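PDB 7A9X: RNA-binding protein RMD9, mitochondrial from Saccharomyces cerevisiae S288C, which binds a dodecameric sequence motif in the 3'-UTRs of mitochondrial mRNAs and takes part in the processing or stability of these transcripts. Local coordinates for residues 283-288 with 314-319. Residue numbers count along the deposited sequence, not the author numbering.
With nucleotides of chain B.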
loop_
_atom_site.group_PDB
_atom_site.type_symbol
_atom_site.label_atom_id
_atom_site.label_comp_id
_atom_site.label_asym_id
_atom_site.label_seq_id
_atom_site.Cartn_x
_atom_site.Cartn_y
_atom_site.Cartn_z
ATOM N N LEU A 283 -19.656 -3.006 11.177
ATOM C CA LEU A 283 -19.306 -4.325 11.688
ATOM C C LEU A 283 -18.064 -4.884 11.010
ATOM O O LEU A 283 -17.361 -5.710 11.600
ATOM C CB LEU A 283 -20.482 -5.286 11.508
ATOM C CG LEU A 283 -21.722 -4.971 12.340
ATOM C CD1 LEU A 283 -22.892 -5.830 11.904
ATOM C CD2 LEU A 283 -21.421 -5.183 13.815
ATOM N N ILE A 284 -17.780 -4.452 9.779
ATOM C CA ILE A 284 -16.583 -4.923 9.090
ATOM C C ILE A 284 -15.335 -4.322 9.724
ATOM O O ILE A 284 -14.365 -5.032 10.012
ATOM C CB ILE A 284 -16.654 -4.594 7.590
ATOM C CG1 ILE A 284 -17.929 -5.150 6.963
ATOM C CG2 ILE A 284 -15.441 -5.156 6.866
ATOM C CD1 ILE A 284 -18.023 -4.846 5.490
ATOM N N GLU A 285 -15.340 -3.003 9.938
ATOM C CA GLU A 285 -14.181 -2.338 10.529
ATOM C C GLU A 285 -13.864 -2.905 11.906
ATOM O O GLU A 285 -12.706 -3.215 12.208
ATOM C CB GLU A 285 -14.420 -0.830 10.626
ATOM C CG GLU A 285 -14.417 -0.092 9.305
ATOM C CD GLU A 285 -14.150 1.389 9.483
ATOM O OE1 GLU A 285 -12.972 1.795 9.394
ATOM O OE2 GLU A 285 -15.116 2.143 9.729
ATOM N N THR A 286 -14.882 -3.049 12.758
ATOM C CA THR A 286 -14.639 -3.555 14.105
ATOM C C THR A 286 -14.171 -5.003 14.073
ATOM O O THR A 286 -13.189 -5.354 14.738
ATOM C CB THR A 286 -15.896 -3.409 14.964
ATOM O OG1 THR A 286 -17.020 -3.954 14.266
ATOM C CG2 THR A 286 -16.153 -1.946 15.272
ATOM N N HIS A 287 -14.848 -5.854 13.296
ATOM C CA HIS A 287 -14.436 -7.250 13.180
ATOM C C HIS A 287 -12.978 -7.353 12.749
ATOM O O HIS A 287 -12.182 -8.062 13.376
ATOM C CB HIS A 287 -15.347 -7.985 12.197
ATOM C CG HIS A 287 -15.161 -9.472 12.184
ATOM N ND1 HIS A 287 -16.212 -10.351 12.327
ATOM C CD2 HIS A 287 -14.052 -10.234 12.027
ATOM C CE1 HIS A 287 -15.758 -11.591 12.271
ATOM N NE2 HIS A 287 -14.450 -11.547 12.089
ATOM N N LEU A 288 -12.605 -6.638 11.683
ATOM C CA LEU A 288 -11.216 -6.650 11.239
ATOM C C LEU A 288 -10.282 -6.080 12.299
ATOM O O LEU A 288 -9.123 -6.502 12.394
ATOM C CB LEU A 288 -11.068 -5.871 9.931
ATOM C CG LEU A 288 -11.750 -6.470 8.700
ATOM C CD1 LEU A 288 -11.570 -5.559 7.496
ATOM C CD2 LEU A 288 -11.209 -7.861 8.408
ATOM N N TYR A 314 -23.136 -11.099 8.371
ATOM C CA TYR A 314 -22.843 -10.034 7.425
ATOM C C TYR A 314 -21.670 -10.434 6.543
ATOM O O TYR A 314 -20.818 -11.236 6.942
ATOM C CB TYR A 314 -22.520 -8.718 8.150
ATOM C CG TYR A 314 -21.494 -8.870 9.253
ATOM C CD1 TYR A 314 -20.133 -8.800 8.981
ATOM C CD2 TYR A 314 -21.889 -9.087 10.565
ATOM C CE1 TYR A 314 -19.196 -8.942 9.986
ATOM C CE2 TYR A 314 -20.960 -9.230 11.575
ATOM C CZ TYR A 314 -19.617 -9.157 11.282
ATOM O OH TYR A 314 -18.695 -9.300 12.290
ATOM N N LYS A 315 -21.633 -9.869 5.340
ATOM C CA LYS A 315 -20.487 -10.054 4.463
ATOM C C LYS A 315 -19.260 -9.380 5.061
ATOM O O LYS A 315 -19.358 -8.382 5.778
ATOM C CB LYS A 315 -20.764 -9.474 3.077
ATOM C CG LYS A 315 -22.025 -9.988 2.418
ATOM C CD LYS A 315 -22.550 -8.961 1.436
ATOM C CE LYS A 315 -21.572 -8.720 0.299
ATOM N NZ LYS A 315 -21.700 -9.760 -0.755
ATOM N N ILE A 316 -18.092 -9.938 4.762
ATOM C CA ILE A 316 -16.844 -9.360 5.241
ATOM C C ILE A 316 -15.721 -9.816 4.322
ATOM O O ILE A 316 -15.649 -10.985 3.932
ATOM C CB ILE A 316 -16.581 -9.736 6.719
ATOM C CG1 ILE A 316 -15.260 -9.127 7.194
ATOM C CG2 ILE A 316 -16.607 -11.247 6.905
ATOM C CD1 ILE A 316 -15.184 -8.944 8.694
ATOM N N ILE A 317 -14.865 -8.880 3.966
ATOM C CA ILE A 317 -13.673 -9.166 3.181
ATOM C C ILE A 317 -12.556 -9.568 4.130
ATOM O O ILE A 317 -12.471 -9.088 5.266
ATOM C CB ILE A 317 -13.273 -7.949 2.322
ATOM C CG1 ILE A 317 -12.919 -6.758 3.220
ATOM C CG2 ILE A 317 -14.403 -7.577 1.375
ATOM C CD1 ILE A 317 -12.422 -5.541 2.469
ATOM N N LEU A 318 -11.697 -10.477 3.671
ATOM C CA LEU A 318 -10.481 -10.815 4.406
ATOM C C LEU A 318 -9.407 -9.824 3.972
ATOM O O LEU A 318 -8.531 -10.120 3.157
ATOM C CB LEU A 318 -10.073 -12.259 4.144
ATOM C CG LEU A 318 -8.983 -12.818 5.060
ATOM C CD1 LEU A 318 -9.481 -12.908 6.496
ATOM C CD2 LEU A 318 -8.488 -14.170 4.574
ATOM N N GLN A 319 -9.507 -8.610 4.515
ATOM C CA GLN A 319 -8.629 -7.513 4.119
ATOM C C GLN A 319 -7.177 -7.886 4.383
ATOM O O GLN A 319 -6.803 -8.180 5.523
ATOM C CB GLN A 319 -9.009 -6.243 4.879
ATOM C CG GLN A 319 -8.547 -4.951 4.224
ATOM C CD GLN A 319 -8.883 -3.717 5.050
ATOM O OE1 GLN A 319 -9.355 -2.711 4.518
ATOM N NE2 GLN A 319 -8.628 -3.786 6.352
ATOM P P A B 7 -7.904 -0.066 1.129
ATOM O OP1 A B 7 -7.816 0.535 2.484
ATOM O OP2 A B 7 -7.591 0.770 -0.060
ATOM O "O5'" A B 7 -6.968 -1.351 1.075
ATOM C "C5'" A B 7 -6.406 -1.924 2.252
ATOM C "C4'" A B 7 -5.654 -3.197 1.937
ATOM O "O4'" A B 7 -6.603 -4.289 1.801
ATOM C "C3'" A B 7 -4.859 -3.170 0.634
ATOM O "O3'" A B 7 -3.736 -4.043 0.748
ATOM C "C2'" A B 7 -5.849 -3.764 -0.360
ATOM O "O2'" A B 7 -5.268 -4.297 -1.530
ATOM C "C1'" A B 7 -6.518 -4.836 0.495
ATOM N N9 A B 7 -7.872 -5.184 0.060
ATOM C C8 A B 7 -8.838 -4.334 -0.417
ATOM N N7 A B 7 -9.958 -4.938 -0.730
ATOM C C5 A B 7 -9.710 -6.274 -0.440
ATOM C C6 A B 7 -10.503 -7.430 -0.552
ATOM N N6 A B 7 -11.758 -7.431 -1.004
ATOM N N1 A B 7 -9.953 -8.606 -0.175
ATOM C C2 A B 7 -8.694 -8.609 0.281
ATOM N N3 A B 7 -7.851 -7.591 0.431
ATOM C C4 A B 7 -8.427 -6.440 0.048
ATOM P P U B 5 -17.319 3.952 6.424
ATOM O OP1 U B 5 -16.335 4.211 7.505
ATOM O OP2 U B 5 -17.442 4.905 5.294
ATOM O "O5'" U B 5 -16.979 2.517 5.831
ATOM C "C5'" U B 5 -16.887 1.383 6.678
ATOM C "C4'" U B 5 -16.675 0.126 5.877
ATOM O "O4'" U B 5 -17.850 -0.137 5.064
ATOM C "C3'" U B 5 -15.541 0.183 4.869
ATOM O "O3'" U B 5 -14.265 -0.023 5.445
ATOM C "C2'" U B 5 -15.943 -0.876 3.855
ATOM O "O2'" U B 5 -15.657 -2.176 4.341
ATOM C "C1'" U B 5 -17.462 -0.692 3.823
ATOM N N1 U B 5 -17.868 0.227 2.737
ATOM C C2 U B 5 -17.962 -0.326 1.475
ATOM O O2 U B 5 -17.746 -1.507 1.258
ATOM N N3 U B 5 -18.326 0.550 0.484
ATOM C C4 U B 5 -18.592 1.896 0.625
ATOM O O4 U B 5 -18.908 2.552 -0.367
ATOM C C5 U B 5 -18.468 2.397 1.961
ATOM C C6 U B 5 -18.114 1.565 2.948
ATOM P P A B 6 -13.020 0.845 4.921
ATOM O OP1 A B 6 -11.849 0.613 5.806
ATOM O OP2 A B 6 -13.515 2.229 4.714
ATOM O "O5'" A B 6 -12.719 0.244 3.478
ATOM C "C5'" A B 6 -12.223 -1.080 3.304
ATOM C "C4'" A B 6 -11.495 -1.223 1.988
ATOM O "O4'" A B 6 -12.461 -1.142 0.902
ATOM C "C3'" A B 6 -10.459 -0.136 1.716
ATOM O "O3'" A B 6 -9.383 -0.668 0.950
ATOM C "C2'" A B 6 -11.242 0.869 0.876
ATOM O "O2'" A B 6 -10.459 1.711 0.059
ATOM C "C1'" A B 6 -12.141 -0.050 0.056
ATOM N N9 A B 6 -13.383 0.603 -0.348
ATOM C C8 A B 6 -14.412 0.991 0.473
ATOM N N7 A B 6 -15.395 1.574 -0.163
ATOM C C5 A B 6 -14.979 1.577 -1.485
ATOM C C6 A B 6 -15.581 2.058 -2.656
ATOM N N6 A B 6 -16.776 2.650 -2.672
ATOM N N1 A B 6 -14.905 1.908 -3.815
ATOM C C2 A B 6 -13.707 1.312 -3.791
ATOM N N3 A B 6 -13.036 0.819 -2.753
ATOM C C4 A B 6 -13.739 0.984 -1.617
#
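Start at Leu283, whose CB sits almost squarely over the ring of Tyr314, 3.9 Å from its centroid in a CH-pi contact, while Leu283 CD1 reaches Tyr314 CD2 at 3.7 Å. Ile284 packs CG2 against CG1 of Ile316 (4.0 Å), and Ile284 CD1 lies 3.7 Å from O2' of U5 of the RNA, chain B, so this side chain bridges loop and ligand. One turn beyond Leu283, His287 hydrogen-bonds through ND1 to Tyr314 OH (2.7 Å), and Ile316 CD1 covers a face of the imidazole; NE2 is held by the carbonyl of Phe303. Leu288 closes the row: its CD2 packs on Ile316 CD1 (4.1 Å), and Leu288 CD1 lies 3.6 Å from Gln319 NE2, which hydrogen-bonds to Thr322. Further along the loop, Ile317 and Gln319 border A7 of the RNA chain. The contact thus ties helix 281-292, in what is assigned as the fourth pentatricopeptide repeat, to the linker entering the probable fifth, beside the bound RNA. Helix 297-308 packs on His287 and Ile316, helix 261-270 of the probable preceding repeat meets Leu283 and Tyr314, and Gln319 occupies the N-cap position of helix 320-334.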